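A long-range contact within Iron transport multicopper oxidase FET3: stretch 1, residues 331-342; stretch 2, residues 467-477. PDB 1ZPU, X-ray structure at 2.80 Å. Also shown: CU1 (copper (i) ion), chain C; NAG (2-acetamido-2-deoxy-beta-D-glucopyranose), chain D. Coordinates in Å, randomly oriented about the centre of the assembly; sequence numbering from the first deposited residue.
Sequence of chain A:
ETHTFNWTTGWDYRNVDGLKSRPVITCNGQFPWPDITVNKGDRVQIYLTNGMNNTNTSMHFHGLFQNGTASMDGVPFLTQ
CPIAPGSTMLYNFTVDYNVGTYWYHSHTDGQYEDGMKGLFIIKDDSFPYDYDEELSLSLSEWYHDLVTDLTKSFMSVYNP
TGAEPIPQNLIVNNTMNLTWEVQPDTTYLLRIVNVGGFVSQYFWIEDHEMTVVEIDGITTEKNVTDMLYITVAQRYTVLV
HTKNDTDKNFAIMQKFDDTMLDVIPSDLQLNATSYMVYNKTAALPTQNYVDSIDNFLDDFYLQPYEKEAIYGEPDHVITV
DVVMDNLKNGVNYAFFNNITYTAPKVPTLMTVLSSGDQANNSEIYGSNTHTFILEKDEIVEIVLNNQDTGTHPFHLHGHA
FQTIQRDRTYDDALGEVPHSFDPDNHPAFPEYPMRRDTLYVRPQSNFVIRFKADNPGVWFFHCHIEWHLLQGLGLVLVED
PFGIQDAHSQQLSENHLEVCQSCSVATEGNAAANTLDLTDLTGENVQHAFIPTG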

# COMPACT_ATOMS: atom_id res chain seq x y z
N VAL A 331 -25.35 0.41 -5.89
CA VAL A 331 -23.99 -0.12 -5.95
C VAL A 331 -23.44 -0.40 -4.55
O VAL A 331 -23.92 0.16 -3.56
CB VAL A 331 -23.01 0.76 -6.80
CG1 VAL A 331 -23.76 1.62 -7.81
CG2 VAL A 331 -22.10 1.62 -5.94
N ASN A 332 -22.44 -1.27 -4.49
CA ASN A 332 -21.88 -1.72 -3.22
C ASN A 332 -20.62 -0.93 -2.82
O ASN A 332 -19.61 -0.94 -3.52
CB ASN A 332 -21.59 -3.21 -3.30
CG ASN A 332 -21.23 -3.80 -1.96
OD1 ASN A 332 -20.05 -4.06 -1.68
ND2 ASN A 332 -22.23 -4.01 -1.12
N TYR A 333 -20.71 -0.25 -1.67
CA TYR A 333 -19.61 0.56 -1.15
C TYR A 333 -18.94 -0.08 0.07
O TYR A 333 -19.48 -1.02 0.67
CB TYR A 333 -20.13 1.95 -0.79
CG TYR A 333 -20.49 2.80 -1.99
CD1 TYR A 333 -21.80 2.92 -2.42
CD2 TYR A 333 -19.50 3.48 -2.70
CE1 TYR A 333 -22.14 3.71 -3.51
CE2 TYR A 333 -19.82 4.26 -3.80
CZ TYR A 333 -21.14 4.37 -4.20
OH TYR A 333 -21.46 5.15 -5.30
N ALA A 334 -17.76 0.44 0.42
CA ALA A 334 -17.05 0.01 1.62
C ALA A 334 -17.10 1.10 2.68
O ALA A 334 -17.02 2.29 2.36
CB ALA A 334 -15.64 -0.31 1.28
N PHE A 335 -17.22 0.70 3.94
CA PHE A 335 -17.45 1.64 5.03
C PHE A 335 -16.46 1.52 6.19
O PHE A 335 -16.14 0.42 6.63
CB PHE A 335 -18.87 1.49 5.57
CG PHE A 335 -19.94 1.82 4.58
CD1 PHE A 335 -20.37 0.87 3.65
CD2 PHE A 335 -20.55 3.07 4.58
CE1 PHE A 335 -21.38 1.16 2.74
CE2 PHE A 335 -21.56 3.36 3.67
CZ PHE A 335 -21.97 2.41 2.75
N PHE A 336 -15.98 2.66 6.67
CA PHE A 336 -15.42 2.75 8.00
C PHE A 336 -16.54 3.32 8.87
O PHE A 336 -17.01 4.43 8.62
CB PHE A 336 -14.18 3.65 8.04
CG PHE A 336 -12.86 2.93 7.78
CD1 PHE A 336 -11.87 3.54 7.01
CD2 PHE A 336 -12.60 1.67 8.33
CE1 PHE A 336 -10.65 2.90 6.77
CE2 PHE A 336 -11.38 1.02 8.10
CZ PHE A 336 -10.40 1.63 7.32
N ASN A 337 -16.97 2.55 9.87
CA ASN A 337 -18.21 2.84 10.60
C ASN A 337 -19.34 3.06 9.61
O ASN A 337 -19.67 2.15 8.85
CB ASN A 337 -18.05 4.03 11.55
CG ASN A 337 -16.99 3.79 12.61
OD1 ASN A 337 -16.82 2.66 13.09
ND2 ASN A 337 -16.27 4.85 12.97
N ASN A 338 -19.91 4.26 9.59
CA ASN A 338 -21.01 4.54 8.67
C ASN A 338 -20.63 5.47 7.52
O ASN A 338 -21.50 6.10 6.91
CB ASN A 338 -22.22 5.08 9.42
CG ASN A 338 -21.96 6.43 10.10
OD1 ASN A 338 -20.81 6.88 10.20
ND2 ASN A 338 -23.04 7.06 10.59
N ILE A 339 -19.33 5.54 7.21
CA ILE A 339 -18.81 6.48 6.21
C ILE A 339 -18.01 5.78 5.10
O ILE A 339 -17.12 4.98 5.38
CB ILE A 339 -17.93 7.58 6.88
CG1 ILE A 339 -18.77 8.39 7.88
CG2 ILE A 339 -17.30 8.51 5.85
CD1 ILE A 339 -17.99 9.37 8.72
N THR A 340 -18.38 6.07 3.85
CA THR A 340 -17.55 5.75 2.68
C THR A 340 -16.78 7.01 2.37
O THR A 340 -17.38 8.09 2.27
CB THR A 340 -18.38 5.53 1.42
OG1 THR A 340 -19.66 4.96 1.74
CG2 THR A 340 -17.63 4.69 0.41
N TYR A 341 -15.47 6.90 2.19
CA TYR A 341 -14.68 8.07 1.85
C TYR A 341 -15.17 8.71 0.56
O TYR A 341 -15.25 8.06 -0.49
CB TYR A 341 -13.19 7.76 1.73
CG TYR A 341 -12.43 8.96 1.24
CD1 TYR A 341 -12.17 10.03 2.09
CD2 TYR A 341 -12.01 9.06 -0.08
CE1 TYR A 341 -11.49 11.17 1.65
CE2 TYR A 341 -11.32 10.19 -0.54
CZ TYR A 341 -11.07 11.23 0.33
OH TYR A 341 -10.39 12.34 -0.10
N THR A 342 -15.52 9.99 0.66
CA THR A 342 -15.94 10.76 -0.49
C THR A 342 -15.07 12.01 -0.57
O THR A 342 -15.15 12.87 0.30
CB THR A 342 -17.42 11.14 -0.38
OG1 THR A 342 -18.14 10.08 0.27
CG2 THR A 342 -17.99 11.37 -1.76
CU CU1 C . -10.03 -4.42 1.68
C1 NAG D . -23.03 8.48 10.37
C2 NAG D . -23.65 9.56 9.49
C3 NAG D . -23.90 10.87 10.27
C4 NAG D . -24.08 10.65 11.77
C5 NAG D . -22.92 9.83 12.37
C6 NAG D . -23.37 8.87 13.47
C7 NAG D . -23.10 10.40 7.24
C8 NAG D . -22.97 11.90 7.13
N2 NAG D . -22.74 9.81 8.38
O3 NAG D . -25.02 11.55 9.76
O4 NAG D . -24.12 11.91 12.40
O5 NAG D . -22.23 9.11 11.36
O6 NAG D . -24.15 9.57 14.41
O7 NAG D . -23.53 9.74 6.29
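Stretch 2 467-477: WHLLQGLGLVL

How does the backbone of stretch 2 lie on stretch 1? It arrives as the end of a helix, Trp467 to Leu470, passes through a Schellman motif at Gly472, and leaves as a strand from Gly474. Stretch 1 is a strand, 332 to 336, that folds back through a type II' turn from Phe336 to Ile339, and the two residues that follow the helix meet both of its arms, Gln471 at Ala334 and Gly472 at Tyr341. The CA atoms of Gln471 and Tyr333 are 4.6 Å apart, those of Gly472 and Tyr341 4.5 Å. Ala334 N donates to Gln471 O at 2.8 Å, although that oxygen is crowded in the model and its place is less sure; Tyr341 N donates to Gly472 O at 2.9 Å.

Why is there a glycine at 472? Its phi of 87° and psi of 28° take the chain out of the helix, and at these angles a CB would be jammed against the carbonyl of Gln471. The neighbours leave no room either: an ideal CB would lie 2.2 Å from Thr340 CG2 and 3.2 Å from Tyr341 N. The bare backbone can therefore settle against the returning arm of stretch 1.

What does the side chain of Gln471 do? Its CA-to-CB bond points sideways, and chi1 at m (-75°) and chi2 at t extend the chain, and chi3 of -88° turns the amide, so that it reaches the backbone of Asn332. CB packs 3.6 Å from Ala334 CB, while Gln471 NE2 donates to Asn332 O at 3.0 Å. Asn332, with chi1 at t, brings its own OD1 to 3.1 Å from Gln471 NE2. The small side chain of Ala334 points toward stretch 2 and also meets Leu473, its CB lying 3.7 Å from Leu473 CG.

How do the leucines meet Phe336? The CA-to-CB bond of Phe336 points toward stretch 2, with chi1 at -90°, and Leu473, whose chi1 of -133° lies between wells, places CD2 over one face, 3.5 Å from the centroid of the Phe336 ring and 8° off its normal. This is a CH-pi contact. Leu475, p at both chi1 and chi2, brings CD2 to 3.8 Å from Phe336 CD1, so the ring packs against two leucines.

What does Tyr341 add on the returning arm? Its CA-to-CB bond points toward stretch 2, and its CB lies 3.4 Å from Gly474 O, close beside a residue with no side chain. With chi1 at t (174°), the ring comes near Val476, Tyr341 CE1 lying 4.0 Å from Val476 CG2, Val476 also being t.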

# COMPACT_ATOMS: atom_id res chain seq x y z
N TRP A 467 -9.62 -2.18 -5.39
CA TRP A 467 -11.07 -2.25 -5.52
C TRP A 467 -11.76 -1.70 -4.28
O TRP A 467 -12.77 -1.00 -4.39
CB TRP A 467 -11.50 -3.68 -5.79
CG TRP A 467 -10.70 -4.34 -6.89
CD1 TRP A 467 -9.87 -5.42 -6.78
CD2 TRP A 467 -10.65 -3.94 -8.28
NE1 TRP A 467 -9.32 -5.72 -8.01
CE2 TRP A 467 -9.78 -4.83 -8.94
CE3 TRP A 467 -11.27 -2.92 -9.02
CZ2 TRP A 467 -9.50 -4.74 -10.30
CZ3 TRP A 467 -10.99 -2.82 -10.37
CH2 TRP A 467 -10.11 -3.73 -11.00
N HIS A 468 -11.22 -1.99 -3.10
CA HIS A 468 -11.84 -1.56 -1.87
C HIS A 468 -11.63 -0.06 -1.61
O HIS A 468 -12.50 0.62 -1.03
CB HIS A 468 -11.37 -2.42 -0.70
CG HIS A 468 -11.69 -3.88 -0.85
ND1 HIS A 468 -11.15 -4.85 -0.03
CD2 HIS A 468 -12.48 -4.53 -1.73
CE1 HIS A 468 -11.60 -6.03 -0.40
NE2 HIS A 468 -12.41 -5.87 -1.43
N LEU A 469 -10.48 0.45 -2.05
CA LEU A 469 -10.22 1.88 -2.00
C LEU A 469 -11.18 2.62 -2.94
O LEU A 469 -11.67 3.70 -2.61
CB LEU A 469 -8.78 2.16 -2.36
CG LEU A 469 -8.28 3.60 -2.28
CD1 LEU A 469 -8.38 4.19 -0.85
CD2 LEU A 469 -6.85 3.65 -2.82
N LEU A 470 -11.47 2.02 -4.10
CA LEU A 470 -12.48 2.55 -5.02
C LEU A 470 -13.86 2.54 -4.39
O LEU A 470 -14.67 3.44 -4.67
CB LEU A 470 -12.51 1.76 -6.33
CG LEU A 470 -11.52 2.28 -7.36
CD1 LEU A 470 -11.17 1.18 -8.37
CD2 LEU A 470 -12.07 3.52 -8.07
N GLN A 471 -14.12 1.54 -3.56
CA GLN A 471 -15.36 1.44 -2.80
C GLN A 471 -15.40 2.42 -1.62
O GLN A 471 -16.40 2.50 -0.91
CB GLN A 471 -15.56 0.02 -2.32
CG GLN A 471 -16.00 -0.96 -3.38
CD GLN A 471 -16.21 -2.34 -2.79
OE1 GLN A 471 -15.28 -3.14 -2.71
NE2 GLN A 471 -17.45 -2.62 -2.37
N GLY A 472 -14.31 3.15 -1.41
CA GLY A 472 -14.20 4.16 -0.35
C GLY A 472 -13.75 3.72 1.05
O GLY A 472 -14.11 4.38 2.02
N LEU A 473 -12.95 2.65 1.15
CA LEU A 473 -12.49 2.15 2.45
C LEU A 473 -11.28 2.94 2.90
O LEU A 473 -10.16 2.43 2.88
CB LEU A 473 -12.09 0.68 2.36
CG LEU A 473 -12.62 -0.28 3.44
CD1 LEU A 473 -11.82 -1.57 3.50
CD2 LEU A 473 -12.75 0.34 4.83
N GLY A 474 -11.50 4.19 3.31
CA GLY A 474 -10.41 5.04 3.76
C GLY A 474 -10.84 6.16 4.68
O GLY A 474 -12.00 6.58 4.66
N LEU A 475 -9.90 6.64 5.48
CA LEU A 475 -10.13 7.77 6.38
C LEU A 475 -8.89 8.65 6.45
O LEU A 475 -7.79 8.20 6.12
CB LEU A 475 -10.55 7.30 7.77
CG LEU A 475 -9.67 6.39 8.60
CD1 LEU A 475 -8.53 7.15 9.20
CD2 LEU A 475 -10.53 5.82 9.69
N VAL A 476 -9.07 9.90 6.88
CA VAL A 476 -8.00 10.88 6.81
C VAL A 476 -7.56 11.35 8.20
O VAL A 476 -8.38 11.76 9.03
CB VAL A 476 -8.43 12.10 5.96
CG1 VAL A 476 -7.31 13.13 5.90
CG2 VAL A 476 -8.83 11.66 4.56
N LEU A 477 -6.25 11.27 8.44
CA LEU A 477 -5.66 11.74 9.69
C LEU A 477 -4.93 13.06 9.50
O LEU A 477 -4.02 13.15 8.69
CB LEU A 477 -4.69 10.69 10.23
CG LEU A 477 -5.28 9.33 10.61
CD1 LEU A 477 -4.19 8.45 11.18
CD2 LEU A 477 -6.42 9.44 11.60